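Sensory transduction histidine kinase, putative (Borrelia burgdorferi, PDB 5BWJ) forms the periplasmic Venus flytrap sensor domain of a hybrid histidine kinase, which probably senses small molecules and transfers phosphate from ATP to a histidine. Local coordinates at residues F17-K22 against E84-I89; D138-L143 against C159-Y164. All coordinates share one frame; numbering follows the deposited sequence.

Interaction 1 (F17-K22 against E84-I89); sequences FPFYYK and ELARSI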
loop_
_atom_site.group_PDB
_atom_site.type_symbol
_atom_site.label_atom_id
_atom_site.label_comp_id
_atom_site.label_asym_id
_atom_site.label_seq_id
_atom_site.Cartn_x
_atom_site.Cartn_y
_atom_site.Cartn_z
ATOM N N PHE B 17 2.625 5.231 5.308
ATOM C CA PHE B 17 1.227 5.196 4.894
ATOM C C PHE B 17 0.788 3.754 4.653
ATOM O O PHE B 17 1.518 2.991 4.023
ATOM C CB PHE B 17 1.020 6.028 3.625
ATOM C CG PHE B 17 -0.424 6.164 3.213
ATOM C CD1 PHE B 17 -1.150 7.291 3.563
ATOM C CD2 PHE B 17 -1.053 5.170 2.479
ATOM C CE1 PHE B 17 -2.476 7.424 3.190
ATOM C CE2 PHE B 17 -2.379 5.296 2.104
ATOM C CZ PHE B 17 -3.091 6.427 2.459
ATOM N N PRO B 18 -0.407 3.370 5.136
ATOM C CA PRO B 18 -1.411 4.106 5.916
ATOM C C PRO B 18 -1.329 3.843 7.421
ATOM O O PRO B 18 -2.259 4.184 8.151
ATOM C CB PRO B 18 -2.722 3.563 5.356
ATOM C CG PRO B 18 -2.404 2.120 5.095
ATOM C CD PRO B 18 -0.943 2.072 4.684
ATOM N N PHE B 19 -0.239 3.235 7.875
ATOM C CA PHE B 19 -0.100 2.877 9.286
ATOM C C PHE B 19 0.049 4.111 10.171
ATOM O O PHE B 19 -0.579 4.204 11.224
ATOM C CB PHE B 19 1.088 1.934 9.474
ATOM C CG PHE B 19 0.879 0.586 8.848
ATOM C CD1 PHE B 19 0.314 -0.448 9.576
ATOM C CD2 PHE B 19 1.225 0.359 7.527
ATOM C CE1 PHE B 19 0.110 -1.687 9.000
ATOM C CE2 PHE B 19 1.022 -0.875 6.945
ATOM C CZ PHE B 19 0.464 -1.900 7.683
ATOM N N TYR B 20 0.879 5.056 9.746
ATOM C CA TYR B 20 0.963 6.343 10.421
ATOM C C TYR B 20 1.597 7.373 9.498
ATOM O O TYR B 20 2.598 7.097 8.836
ATOM C CB TYR B 20 1.751 6.231 11.732
ATOM C CG TYR B 20 3.140 5.658 11.582
ATOM C CD1 TYR B 20 4.230 6.483 11.341
ATOM C CD2 TYR B 20 3.364 4.291 11.689
ATOM C CE1 TYR B 20 5.501 5.964 11.204
ATOM C CE2 TYR B 20 4.630 3.762 11.552
ATOM C CZ TYR B 20 5.695 4.602 11.310
ATOM O OH TYR B 20 6.958 4.077 11.176
ATOM N N TYR B 21 0.997 8.558 9.450
ATOM C CA TYR B 21 1.474 9.626 8.580
ATOM C C TYR B 21 0.909 10.969 9.022
ATOM O O TYR B 21 -0.119 11.025 9.694
ATOM C CB TYR B 21 1.093 9.343 7.126
ATOM C CG TYR B 21 -0.390 9.144 6.904
ATOM C CD1 TYR B 21 -0.984 7.905 7.111
ATOM C CD2 TYR B 21 -1.196 10.193 6.483
ATOM C CE1 TYR B 21 -2.337 7.718 6.906
ATOM C CE2 TYR B 21 -2.551 10.015 6.276
ATOM C CZ TYR B 21 -3.117 8.775 6.489
ATOM O OH TYR B 21 -4.465 8.594 6.284
ATOM N N LYS B 22 1.586 12.047 8.638
ATOM C CA LYS B 22 1.185 13.390 9.048
ATOM C C LYS B 22 0.022 13.921 8.219
ATOM O O LYS B 22 -0.012 13.744 6.999
ATOM C CB LYS B 22 2.361 14.362 8.933
ATOM C CG LYS B 22 3.552 14.033 9.813
ATOM C CD LYS B 22 4.625 15.107 9.683
ATOM C CE LYS B 22 5.908 14.715 10.392
ATOM N NZ LYS B 22 6.975 15.739 10.215
ATOM N N GLU B 84 7.048 -9.439 9.898
ATOM C CA GLU B 84 6.706 -8.539 8.805
ATOM C C GLU B 84 5.385 -7.829 9.090
ATOM O O GLU B 84 4.399 -8.463 9.465
ATOM C CB GLU B 84 6.624 -9.319 7.490
ATOM C CG GLU B 84 6.236 -8.490 6.277
ATOM C CD GLU B 84 6.233 -9.311 4.999
ATOM O OE1 GLU B 84 7.210 -10.053 4.765
ATOM O OE2 GLU B 84 5.250 -9.220 4.233
ATOM N N LEU B 85 5.374 -6.513 8.908
ATOM C CA LEU B 85 4.185 -5.710 9.173
ATOM C C LEU B 85 3.409 -5.437 7.888
ATOM O O LEU B 85 2.181 -5.511 7.866
ATOM C CB LEU B 85 4.576 -4.395 9.846
ATOM C CG LEU B 85 3.439 -3.427 10.177
ATOM C CD1 LEU B 85 2.346 -4.104 10.994
ATOM C CD2 LEU B 85 3.991 -2.223 10.922
ATOM N N ALA B 86 4.134 -5.121 6.822
ATOM C CA ALA B 86 3.521 -4.883 5.522
ATOM C C ALA B 86 4.587 -4.876 4.436
ATOM O O ALA B 86 5.783 -4.938 4.726
ATOM C CB ALA B 86 2.757 -3.571 5.522
ATOM N N ARG B 87 4.138 -4.800 3.187
ATOM C CA ARG B 87 5.034 -4.792 2.038
ATOM C C ARG B 87 4.927 -3.479 1.275
ATOM O O ARG B 87 3.881 -2.831 1.279
ATOM C CB ARG B 87 4.717 -5.960 1.102
ATOM C CG ARG B 87 5.342 -7.282 1.508
ATOM C CD ARG B 87 4.943 -8.385 0.539
ATOM N NE ARG B 87 5.887 -9.502 0.544
ATOM C CZ ARG B 87 5.795 -10.571 1.331
ATOM N NH1 ARG B 87 6.709 -11.529 1.247
ATOM N NH2 ARG B 87 4.801 -10.692 2.203
ATOM N N SER B 88 6.019 -3.101 0.618
ATOM C CA SER B 88 6.047 -1.922 -0.237
ATOM C C SER B 88 6.774 -2.237 -1.539
ATOM O O SER B 88 7.383 -3.298 -1.683
ATOM C CB SER B 88 6.726 -0.751 0.477
ATOM O OG SER B 88 6.038 -0.405 1.666
ATOM N N ILE B 89 6.695 -1.307 -2.485
ATOM C CA ILE B 89 7.433 -1.403 -3.734
ATOM C C ILE B 89 8.370 -0.207 -3.838
ATOM O O ILE B 89 7.960 0.932 -3.621
ATOM C CB ILE B 89 6.492 -1.450 -4.958
ATOM C CG1 ILE B 89 5.557 -2.659 -4.851
ATOM C CG2 ILE B 89 7.302 -1.501 -6.257
ATOM C CD1 ILE B 89 4.533 -2.777 -5.976
#
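The ring of Phe-19 lies against Leu-85 and Ala-86, at a classic beta bulge in the long strand 79-94 of this Venus flytrap domain. Leu-85 and Ala-86 both make backbone hydrogen bonds with Asn-187 of strand 184-192, which forms the bulge, and both point their CB atoms toward Phe-19. The tight part of the contact is the far end of the ring. Leu-85 reaches over one face, with CD1 3.8 Å from CE1 of Phe-19 and CD2 4.3 Å above the ring plane, offset toward the rim. A chi1 of 179°, with CG anti to the backbone N, carries CG and its methyls out over the ring, and the two side chains lie alongside each other, pointing opposite ways. Leu-31, Ile-32, Ile-35 and Phe-16 pack round the same ring, and Ile-89 of the second subunit joins them, so this greasy patch spans the dimer interface.

The other side of the strand is quite different. Arg-87 turns away from Phe-19 into an exposed position, where its guanidinium forms a salt bridge with Glu-84; Arg-87 of the second subunit comes close as a like charge. Back in the packed half, the CB of Ala-86 approaches the ring obliquely, 3.5 Å from CE2 of Phe-19.

Interaction 2 (D138-L143 against C159-Y164); sequences DNSQEL and CKTLHY
Ser-140 and Leu-143 meet Thr-161 and Leu-162 near the N-terminal ends of helices 140-148 and 161-169, which pack together in the alpha/beta lobe built on parallel strands 114-117, 134-137 and 154-156. No hydrogen bond joins the two segments; the contact is made by side-chain packing.

Following the chain, Asp-138 leads out of strand 134-137, and its backbone N makes a weak hydrogen bond to OE1 of Glu-142. Asn-139 is the N-cap. Its OD1 takes the amide of Glu-142 at 2.8 Å (N to OD1), nearly straight at 166°, with the donor tilted 25° from the carbonyl plane. Its ND2 is held by Asn-54, which ties the cap to a neighbouring loop.

Ser-140 comes next, directed toward the other helix. With OG anti to the carbonyl carbon (chi1 -65°), the hydroxyl sits 3.6 Å from CD2 of Leu-162 and brushes CG2 of Thr-161, while its hydrogen bond goes to Asp-14. Asp-14 thus satisfies this buried hydroxyl, which lies beside methyl groups of Leu-162 and Thr-161. Gln-141 turns away and bonds Lys-22 through OE1. The side chain of Glu-142 packs on Ala-137.

Leu-143 closes the contact one turn beyond Ser-140, backed by Ile-117 and Ala-137 from the strands beneath. Its side chain runs at a slant across that of Leu-162. CD2 of Leu-162 touches both Ser-140 and CD2 of Leu-143, and CD1 of Leu-162 is also 3.9 Å from CD2 of Leu-143.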
loop_
_atom_site.group_PDB
_atom_site.type_symbol
_atom_site.label_atom_id
_atom_site.label_comp_id
_atom_site.label_asym_id
_atom_site.label_seq_id
_atom_site.Cartn_x
_atom_site.Cartn_y
_atom_site.Cartn_z
ATOM N N ASP B 138 17.354 12.586 5.806
ATOM C CA ASP B 138 17.144 12.014 7.131
ATOM C C ASP B 138 15.760 11.387 7.254
ATOM O O ASP B 138 15.553 10.486 8.064
ATOM C CB ASP B 138 17.325 13.082 8.215
ATOM C CG ASP B 138 18.754 13.581 8.316
ATOM O OD1 ASP B 138 19.681 12.818 7.970
ATOM O OD2 ASP B 138 18.951 14.736 8.751
ATOM N N ASN B 139 14.815 11.870 6.453
ATOM C CA ASN B 139 13.439 11.383 6.511
ATOM C C ASN B 139 12.668 11.680 5.229
ATOM O O ASN B 139 13.147 12.410 4.362
ATOM C CB ASN B 139 12.712 12.000 7.706
ATOM C CG ASN B 139 12.757 13.515 7.697
ATOM O OD1 ASN B 139 12.180 14.159 6.822
ATOM N ND2 ASN B 139 13.434 14.091 8.682
ATOM N N SER B 140 11.468 11.117 5.124
ATOM C CA SER B 140 10.654 11.252 3.920
ATOM C C SER B 140 10.338 12.709 3.601
ATOM O O SER B 140 10.414 13.128 2.447
ATOM C CB SER B 140 9.348 10.464 4.064
ATOM O OG SER B 140 9.598 9.074 4.165
ATOM N N GLN B 141 9.981 13.477 4.624
ATOM C CA GLN B 141 9.633 14.880 4.440
ATOM C C GLN B 141 10.795 15.665 3.840
ATOM O O GLN B 141 10.618 16.423 2.886
ATOM C CB GLN B 141 9.211 15.496 5.772
ATOM C CG GLN B 141 8.812 16.952 5.692
ATOM C CD GLN B 141 8.109 17.412 6.950
ATOM O OE1 GLN B 141 7.045 16.900 7.299
ATOM N NE2 GLN B 141 8.709 18.369 7.651
ATOM N N GLU B 142 11.984 15.477 4.402
ATOM C CA GLU B 142 13.177 16.134 3.885
ATOM C C GLU B 142 13.463 15.676 2.461
ATOM O O GLU B 142 13.851 16.475 1.607
ATOM C CB GLU B 142 14.380 15.842 4.782
ATOM C CG GLU B 142 15.703 16.382 4.250
ATOM C CD GLU B 142 16.874 16.022 5.142
ATOM O OE1 GLU B 142 16.650 15.764 6.343
ATOM O OE2 GLU B 142 18.018 15.989 4.639
ATOM N N LEU B 143 13.269 14.385 2.213
ATOM C CA LEU B 143 13.574 13.796 0.916
ATOM C C LEU B 143 12.713 14.395 -0.186
ATOM O O LEU B 143 13.221 14.802 -1.232
ATOM C CB LEU B 143 13.381 12.278 0.958
ATOM C CG LEU B 143 13.570 11.550 -0.376
ATOM C CD1 LEU B 143 14.966 11.794 -0.935
ATOM C CD2 LEU B 143 13.314 10.060 -0.213
ATOM N N CYS B 159 6.681 3.472 -2.184
ATOM C CA CYS B 159 5.752 3.860 -3.245
ATOM C C CYS B 159 4.580 4.688 -2.730
ATOM O O CYS B 159 4.172 5.658 -3.369
ATOM C CB CYS B 159 5.212 2.621 -3.972
ATOM S SG CYS B 159 4.302 1.450 -2.924
ATOM N N LYS B 160 4.037 4.301 -1.580
ATOM C CA LYS B 160 2.848 4.960 -1.046
ATOM C C LYS B 160 3.180 6.221 -0.250
ATOM O O LYS B 160 2.515 7.245 -0.402
ATOM C CB LYS B 160 2.057 3.987 -0.166
ATOM C CG LYS B 160 1.367 2.877 -0.947
ATOM C CD LYS B 160 0.673 1.881 -0.032
ATOM C CE LYS B 160 0.055 0.742 -0.830
ATOM N NZ LYS B 160 -0.498 -0.326 0.049
ATOM N N THR B 161 4.211 6.153 0.587
ATOM C CA THR B 161 4.492 7.232 1.535
ATOM C C THR B 161 5.076 8.474 0.867
ATOM O O THR B 161 4.619 9.591 1.118
ATOM C CB THR B 161 5.462 6.769 2.640
ATOM O OG1 THR B 161 4.921 5.620 3.301
ATOM C CG2 THR B 161 5.683 7.880 3.669
ATOM N N LEU B 162 6.096 8.287 0.036
ATOM C CA LEU B 162 6.732 9.419 -0.628
ATOM C C LEU B 162 5.739 10.109 -1.548
ATOM O O LEU B 162 5.721 11.338 -1.659
ATOM C CB LEU B 162 7.959 8.966 -1.419
ATOM C CG LEU B 162 9.099 8.355 -0.603
ATOM C CD1 LEU B 162 10.276 8.051 -1.511
ATOM C CD2 LEU B 162 9.527 9.271 0.542
ATOM N N HIS B 163 4.902 9.307 -2.193
ATOM C CA HIS B 163 3.893 9.826 -3.097
ATOM C C HIS B 163 2.819 10.598 -2.340
ATOM O O HIS B 163 2.369 11.652 -2.789
ATOM C CB HIS B 163 3.255 8.688 -3.887
ATOM C CG HIS B 163 2.315 9.156 -4.949
ATOM N ND1 HIS B 163 2.726 9.418 -6.238
ATOM C CD2 HIS B 163 0.991 9.431 -4.911
ATOM C CE1 HIS B 163 1.692 9.825 -6.951
ATOM N NE2 HIS B 163 0.628 9.843 -6.169
ATOM N N TYR B 164 2.407 10.066 -1.193
ATOM C CA TYR B 164 1.401 10.724 -0.372
ATOM C C TYR B 164 1.859 12.113 0.063
ATOM O O TYR B 164 1.129 13.091 -0.094
ATOM C CB TYR B 164 1.073 9.890 0.868
ATOM C CG TYR B 164 0.383 10.700 1.944
ATOM C CD1 TYR B 164 -0.974 10.983 1.864
ATOM C CD2 TYR B 164 1.093 11.198 3.029
ATOM C CE1 TYR B 164 -1.609 11.735 2.838
ATOM C CE2 TYR B 164 0.466 11.951 4.010
ATOM C CZ TYR B 164 -0.884 12.215 3.908
ATOM O OH TYR B 164 -1.514 12.960 4.880
#

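Interactions 1 and 2 have centres about 12 Å apart, and segments 17-22 and 159-164 bridge them directly. The amide N of Phe-17 is hydrogen-bonded to OG1 of Thr-161 at 3.1 Å, and the carbonyl O of Lys-22 to OH of Tyr-164 at 2.7 Å, so the loop carrying Phe-19 is pinned at both ends to helix 161-169. Both contacts also touch the second subunit: Phe-17 forms a cation-pi contact with Lys-160 of the second subunit. Glu-29, a magnesium ligand seen in this protein although no ion is bound to this chain, has its side chain about 10 Å from that of Phe-19 and about 12 Å from that of Thr-161.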